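Local coordinates for ADP-dependent L-serine kinase SerK (Thermococcus kodakarensis KOD1, PDB 5X0J), which transfers a phosphate from ADP to free L-serine, giving O-phospho-L-serine and AMP in the first step of cysteine biosynthesis from serine, at residues 104-107 with 108-112; 201-205 with 206-210. The protein carries 1 engineered substitution. One frame throughout, in Å; residues are numbered along the deposited sequence. Where two conformers were deposited one is given.

Contact 1: 104-107 with 108-112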
ATOM      1  N   PRO A 104      -1.985   3.188  -7.439  1.00 12.22           N
ATOM      2  CA  PRO A 104      -0.926   4.180  -7.617  1.00 12.40           C
ATOM      3  C   PRO A 104      -1.393   5.256  -8.581  1.00 12.68           C
ATOM      4  O   PRO A 104      -2.113   4.948  -9.538  1.00 12.69           O
ATOM      5  CB  PRO A 104       0.238   3.380  -8.228  1.00 12.32           C
ATOM      6  CG  PRO A 104      -0.130   1.945  -8.102  1.00 12.27           C
ATOM      7  CD  PRO A 104      -1.606   1.861  -7.965  1.00 12.34           C
ATOM      8  N   ALA A 105      -0.967   6.490  -8.349  1.00 13.12           N
ATOM      9  CA  ALA A 105      -1.331   7.622  -9.209  1.00 13.42           C
ATOM     10  C   ALA A 105      -0.205   8.625  -9.207  1.00 13.90           C
ATOM     11  O   ALA A 105       0.601   8.659  -8.285  1.00 13.80           O
ATOM     12  CB  ALA A 105      -2.611   8.277  -8.725  1.00 13.70           C
ATOM     13  N   PHE A 106      -0.155   9.466 -10.231  1.00 14.35           N
ATOM     14  CA  PHE A 106       0.880  10.481 -10.277  1.00 14.90           C
ATOM     15  C   PHE A 106       0.426  11.794 -10.858  1.00 15.74           C
ATOM     16  O   PHE A 106      -0.480  11.840 -11.711  1.00 15.68           O
ATOM     17  CB  PHE A 106       2.142   9.990 -11.006  1.00 14.89           C
ATOM     18  CG  PHE A 106       1.958   9.711 -12.472  1.00 14.95           C
ATOM     19  CD1 PHE A 106       2.105  10.723 -13.417  1.00 15.12           C
ATOM     20  CD2 PHE A 106       1.680   8.430 -12.914  1.00 14.67           C
ATOM     21  CE1 PHE A 106       1.948  10.458 -14.774  1.00 15.39           C
ATOM     22  CE2 PHE A 106       1.526   8.161 -14.266  1.00 14.88           C
ATOM     23  CZ  PHE A 106       1.664   9.177 -15.198  1.00 15.09           C
ATOM     24  N   LYS A 107       1.079  12.847 -10.374  1.00 16.67           N
ATOM     25  CA  LYS A 107       1.114  14.136 -11.035  1.00 17.64           C
ATOM     26  C   LYS A 107       2.493  14.201 -11.688  1.00 17.62           C
ATOM     27  O   LYS A 107       3.518  14.109 -11.007  1.00 17.22           O
ATOM     28  CB  LYS A 107       0.923  15.271 -10.025  1.00 18.59           C
ATOM     29  CG  LYS A 107       0.865  16.663 -10.630  1.00 19.68           C
ATOM     30  CD  LYS A 107      -0.453  16.942 -11.337  1.00 20.61           C
ATOM     31  CE  LYS A 107      -0.339  18.175 -12.221  1.00 21.84           C
ATOM     32  NZ  LYS A 107      -1.554  18.397 -13.041  1.00 22.53           N
ATOM     33  N   GLY A 108       2.506  14.336 -13.010  1.00 18.04           N
ATOM     34  CA  GLY A 108       3.744  14.394 -13.779  1.00 18.78           C
ATOM     35  C   GLY A 108       3.520  14.078 -15.238  1.00 19.29           C
ATOM     36  O   GLY A 108       2.375  13.967 -15.697  1.00 19.60           O
ATOM     37  N   ASP A 109       4.621  13.930 -15.971  1.00 20.03           N
ATOM     38  CA  ASP A 109       4.551  13.782 -17.419  1.00 20.85           C
ATOM     39  C   ASP A 109       4.328  12.323 -17.829  1.00 20.05           C
ATOM     40  O   ASP A 109       5.195  11.473 -17.588  1.00 19.60           O
ATOM     41  CB  ASP A 109       5.816  14.297 -18.086  1.00 22.06           C
ATOM     42  CG  ASP A 109       5.717  14.239 -19.591  1.00 23.15           C
ATOM     43  OD1 ASP A 109       4.913  15.000 -20.162  1.00 24.78           O
ATOM     44  OD2 ASP A 109       6.400  13.410 -20.209  1.00 24.20           O
ATOM     45  N   LEU A 110       3.187  12.059 -18.468  1.00 19.88           N
ATOM     46  CA  LEU A 110       2.851  10.733 -18.990  1.00 19.74           C
ATOM     47  C   LEU A 110       3.971  10.136 -19.833  1.00 20.05           C
ATOM     48  O   LEU A 110       4.386   9.010 -19.601  1.00 19.21           O
ATOM     49  CB  LEU A 110       1.575  10.773 -19.832  1.00 19.85           C
ATOM     50  CG  LEU A 110       1.214   9.454 -20.539  1.00 19.63           C
ATOM     51  CD1 LEU A 110       0.797   8.400 -19.511  1.00 19.16           C
ATOM     52  CD2 LEU A 110       0.142   9.678 -21.593  1.00 19.96           C
ATOM     53  N   ASN A 111       4.441  10.880 -20.829  1.00 21.07           N
ATOM     54  CA  ASN A 111       5.442  10.340 -21.752  1.00 21.82           C
ATOM     55  C   ASN A 111       6.730   9.905 -21.047  1.00 21.04           C
ATOM     56  O   ASN A 111       7.290   8.859 -21.369  1.00 20.54           O
ATOM     57  CB  ASN A 111       5.746  11.335 -22.883  1.00 23.56           C
ATOM     58  CG  ASN A 111       4.549  11.574 -23.802  1.00 24.98           C
ATOM     59  OD1 ASN A 111       3.600  10.785 -23.853  1.00 25.93           O
ATOM     60  ND2 ASN A 111       4.599  12.672 -24.550  1.00 26.68           N
ATOM     61  N   GLU A 112       7.168  10.682 -20.064  1.00 20.92           N
ATOM     62  CA  GLU A 112       8.332  10.322 -19.255  1.00 20.95           C
ATOM     63  C   GLU A 112       8.108   9.022 -18.464  1.00 19.10           C
ATOM     64  O   GLU A 112       8.992   8.165 -18.409  1.00 18.39           O
ATOM     65  CB  GLU A 112       8.674  11.456 -18.288  1.00 22.61           C
ATOM     66  CG  GLU A 112      10.044  11.343 -17.649  1.00 24.37           C
ATOM     67  CD  GLU A 112      10.431  12.588 -16.866  1.00 26.05           C
ATOM     68  OE1 GLU A 112       9.531  13.310 -16.359  1.00 28.22           O
ATOM     69  OE2 GLU A 112      11.640  12.849 -16.765  1.00 28.31           O
TER
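Asp109 OD2 takes the backbone N-H of Glu112 at 2.8 Å (N-H...O angle 150°), on its anti side and 28° out of the carboxylate plane. Asp109 is the N-cap of helix 110-119, its short carboxylate well suited to curl back over the first turn. Just before it, Gly108 suits the joint between strand and helix because its phi of 161° lies in a region open chiefly to glycine. The extended backbone here passes the edge of the Phe106 ring: CE1 of Phe106 is 3.7 Å from Gly108 O, and the backbone N of Leu110 also lies near the ring plane. Phe106 CG sits between its backbone N and carbonyl carbon, which carries the ring alongside the Gly108 backbone and brings its CZ to 4.5 Å from Leu110 CD1. Both side chains also rest on Leu143. Asp195 holds both sides of the joint, its carboxylate forming a salt bridge with Lys107 NZ and accepting from Gly108 N; Lys107 NZ also bonds to the Gly192 carbonyl. At the cap, an amide of the first turn, which has no preceding helical carbonyl to bond to, is satisfied, and the negative carboxylate probably interacts favourably with the helix dipole.

Contact 2: 201-205 with 206-210; sequences KAPTK and EEVME
Glu206 follows Lys205 into the first turn of helix 205-213, its CB 4.2 Å from Thr204 OG1 before its chain bends away toward Phe93. Glu207 and Thr204 form a capping box of two reciprocal bonds: Glu207 N donates to Thr204 OG1 at 3.2 Å, and Glu207 OE1 accepts from Thr204 N at 3.0 Å in a nearly straight bond (165°), the donor standing above the carboxylate plane. Thr204 places its hydroxyl between its backbone N and carbonyl carbon, a torsion (chi1 71°) that brings OG1 to the Glu207 amide it accepts from; glutamate has the length to stretch back over three residues. A water extends the network, donating to Glu207 OE1 at 2.9 Å and to Ala202 O, and accepting from Lys201 NZ. Lys201 NZ and Glu207 OE1 are 5.1 Å apart and not in contact; the water bridges them. Val208 begins the regular helical bonding, its N donating to Thr204 O at 3.0 Å. Beta-branched and apolar, it lays CG2 against Pro203 CB at 4.1 Å, a small hydrophobic contact beside the cap. Met209 N then binds Lys205 O, and Glu210 N binds Glu206 O, carrying the pattern on. Tyr218 touches Pro203 and Glu207, Tyr92 lies on Val208, and Lys205 NZ reaches the Tyr92 and Val97 carbonyls, while Lys205 touches Val99 and Ala202 touches Thr101, both of strand 98-107.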
ATOM      1  N   LYS A 201      -7.051  -5.051 -10.188  0.70 13.52           N
ATOM      2  CA  LYS A 201      -7.974  -5.868  -9.401  0.70 14.00           C
ATOM      3  C   LYS A 201      -7.404  -6.011  -7.997  0.70 14.17           C
ATOM      4  O   LYS A 201      -6.188  -6.089  -7.824  0.70 14.32           O
ATOM      5  CB  LYS A 201      -8.151  -7.248 -10.046  0.70 14.43           C
ATOM      6  CG  LYS A 201      -9.187  -8.153  -9.384  0.70 14.97           C
ATOM      7  CD  LYS A 201      -9.182  -9.550  -9.997  0.70 15.59           C
ATOM      8  CE  LYS A 201     -10.268 -10.435  -9.396  0.70 16.06           C
ATOM      9  NZ  LYS A 201     -10.134 -10.620  -7.925  0.70 16.46           N
ATOM     10  N   ALA A 202      -8.282  -6.025  -7.003  1.00 14.26           N
ATOM     11  CA  ALA A 202      -7.857  -6.240  -5.626  1.00 14.56           C
ATOM     12  C   ALA A 202      -7.574  -7.719  -5.387  1.00 15.04           C
ATOM     13  O   ALA A 202      -8.195  -8.586  -5.998  1.00 15.08           O
ATOM     14  CB  ALA A 202      -8.941  -5.784  -4.679  1.00 14.56           C
ATOM     15  N   PRO A 203      -6.664  -8.022  -4.454  1.00 15.80           N
ATOM     16  CA  PRO A 203      -6.458  -9.395  -4.037  1.00 16.08           C
ATOM     17  C   PRO A 203      -7.619  -9.843  -3.153  1.00 16.26           C
ATOM     18  O   PRO A 203      -8.377  -8.993  -2.672  1.00 16.07           O
ATOM     19  CB  PRO A 203      -5.185  -9.299  -3.196  1.00 16.32           C
ATOM     20  CG  PRO A 203      -5.279  -7.968  -2.573  1.00 16.26           C
ATOM     21  CD  PRO A 203      -5.924  -7.078  -3.598  1.00 15.86           C
ATOM     22  N   THR A 204      -7.763 -11.151  -2.961  1.00 16.87           N
ATOM     23  CA  THR A 204      -8.643 -11.681  -1.910  1.00 17.17           C
ATOM     24  C   THR A 204      -7.819 -12.068  -0.675  1.00 17.24           C
ATOM     25  O   THR A 204      -6.602 -12.278  -0.749  1.00 16.87           O
ATOM     26  CB  THR A 204      -9.431 -12.902  -2.389  1.00 18.00           C
ATOM     27  OG1 THR A 204      -8.537 -14.006  -2.521  1.00 18.60           O
ATOM     28  CG2 THR A 204     -10.120 -12.621  -3.721  1.00 18.14           C
ATOM     29  N   LYS A 205      -8.496 -12.167   0.462  1.00 17.35           N
ATOM     30  CA  LYS A 205      -7.831 -12.546   1.709  1.00 17.61           C
ATOM     31  C   LYS A 205      -7.203 -13.936   1.624  1.00 18.52           C
ATOM     32  O   LYS A 205      -6.101 -14.157   2.136  1.00 18.34           O
ATOM     33  CB  LYS A 205      -8.801 -12.469   2.884  1.00 17.18           C
ATOM     34  CG  LYS A 205      -9.217 -11.050   3.238  1.00 16.67           C
ATOM     35  CD  LYS A 205      -9.868 -10.972   4.607  1.00 16.31           C
ATOM     36  CE  LYS A 205     -11.157 -11.773   4.655  1.00 16.31           C
ATOM     37  NZ  LYS A 205     -11.862 -11.689   5.960  1.00 16.24           N
ATOM     38  N   GLU A 206      -7.893 -14.862   0.960  1.00 19.79           N
ATOM     39  CA  GLU A 206      -7.350 -16.208   0.788  1.00 20.97           C
ATOM     40  C   GLU A 206      -6.057 -16.158  -0.056  1.00 20.59           C
ATOM     41  O   GLU A 206      -5.079 -16.813   0.294  1.00 20.56           O
ATOM     42  CB  GLU A 206      -8.406 -17.171   0.210  1.00 22.61           C
ATOM     43  CG  GLU A 206      -9.604 -17.452   1.135  1.00 24.15           C
ATOM     44  CD  GLU A 206      -9.332 -18.400   2.318  1.00 25.85           C
ATOM     45  OE1 GLU A 206      -8.177 -18.824   2.555  1.00 27.53           O
ATOM     46  OE2 GLU A 206     -10.290 -18.732   3.057  1.00 28.28           O
ATOM     47  N   GLU A 207      -6.035 -15.329  -1.103  1.00 20.18           N
ATOM     48  CA  GLU A 207      -4.818 -15.126  -1.914  1.00 20.02           C
ATOM     49  C   GLU A 207      -3.670 -14.498  -1.112  1.00 19.52           C
ATOM     50  O   GLU A 207      -2.517 -14.880  -1.280  1.00 20.02           O
ATOM     51  CB  GLU A 207      -5.115 -14.269  -3.151  1.00 20.11           C
ATOM     52  CG  GLU A 207      -5.983 -14.979  -4.185  1.00 20.77           C
ATOM     53  CD  GLU A 207      -6.562 -14.049  -5.243  1.00 20.90           C
ATOM     54  OE1 GLU A 207      -6.441 -12.806  -5.144  1.00 20.49           O
ATOM     55  OE2 GLU A 207      -7.155 -14.575  -6.211  1.00 22.00           O
ATOM     56  N   VAL A 208      -3.990 -13.557  -0.233  1.00 18.83           N
ATOM     57  CA  VAL A 208      -2.963 -12.904   0.583  1.00 18.41           C
ATOM     58  C   VAL A 208      -2.272 -13.917   1.494  1.00 19.20           C
ATOM     59  O   VAL A 208      -1.045 -13.971   1.530  1.00 18.56           O
ATOM     60  CB  VAL A 208      -3.536 -11.741   1.426  1.00 17.87           C
ATOM     61  CG1 VAL A 208      -2.473 -11.165   2.361  1.00 17.69           C
ATOM     62  CG2 VAL A 208      -4.092 -10.635   0.535  1.00 17.62           C
ATOM     63  N   MET A 209      -3.057 -14.699   2.231  1.00 19.86           N
ATOM     64  CA  MET A 209      -2.474 -15.673   3.157  1.00 21.25           C
ATOM     65  C   MET A 209      -1.740 -16.776   2.398  1.00 21.95           C
ATOM     66  O   MET A 209      -0.645 -17.172   2.804  1.00 21.95           O
ATOM     67  CB  MET A 209      -3.525 -16.268   4.111  1.00 22.01           C
ATOM     68  CG  MET A 209      -2.926 -16.944   5.343  1.00 22.78           C
ATOM     69  SD  MET A 209      -2.002 -15.815   6.410  1.00 24.01           S
ATOM     70  CE  MET A 209      -3.333 -15.096   7.361  1.00 23.60           C
ATOM     71  N   GLU A 210      -2.326 -17.245   1.298  1.00 22.51           N
ATOM     72  CA  GLU A 210      -1.654 -18.205   0.403  1.00 23.27           C
ATOM     73  C   GLU A 210      -0.269 -17.700  -0.043  1.00 23.71           C
ATOM     74  O   GLU A 210       0.709 -18.452   0.002  1.00 24.52           O
ATOM     75  CB  GLU A 210      -2.527 -18.522  -0.818  1.00 23.61           C
TER
HETATM   76  O   HOH W   1      -7.498 -11.049  -7.214  1.00 26.12           O

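Both contacts show how a helix begins in this kinase, each with an N-cap side chain accepting a backbone N-H three residues on, but only contact 2 closes the capping box. Strand 98-107 joins them: contact 1 sits at its end, whereas the loop and helix start of contact 2 pack near its beginning. Strand 196-199, its antiparallel partner, backs contact 1 and then leads into 201-205. The centres are 28 Å apart, the nearest atoms about 9 Å. Contact 1 is remote from the annotated sites; in contact 2 the Val208 side chain comes within about 4 Å of that of Thr223, a phosphoserine-binding residue, and about 8 Å of the bound phosphoserine.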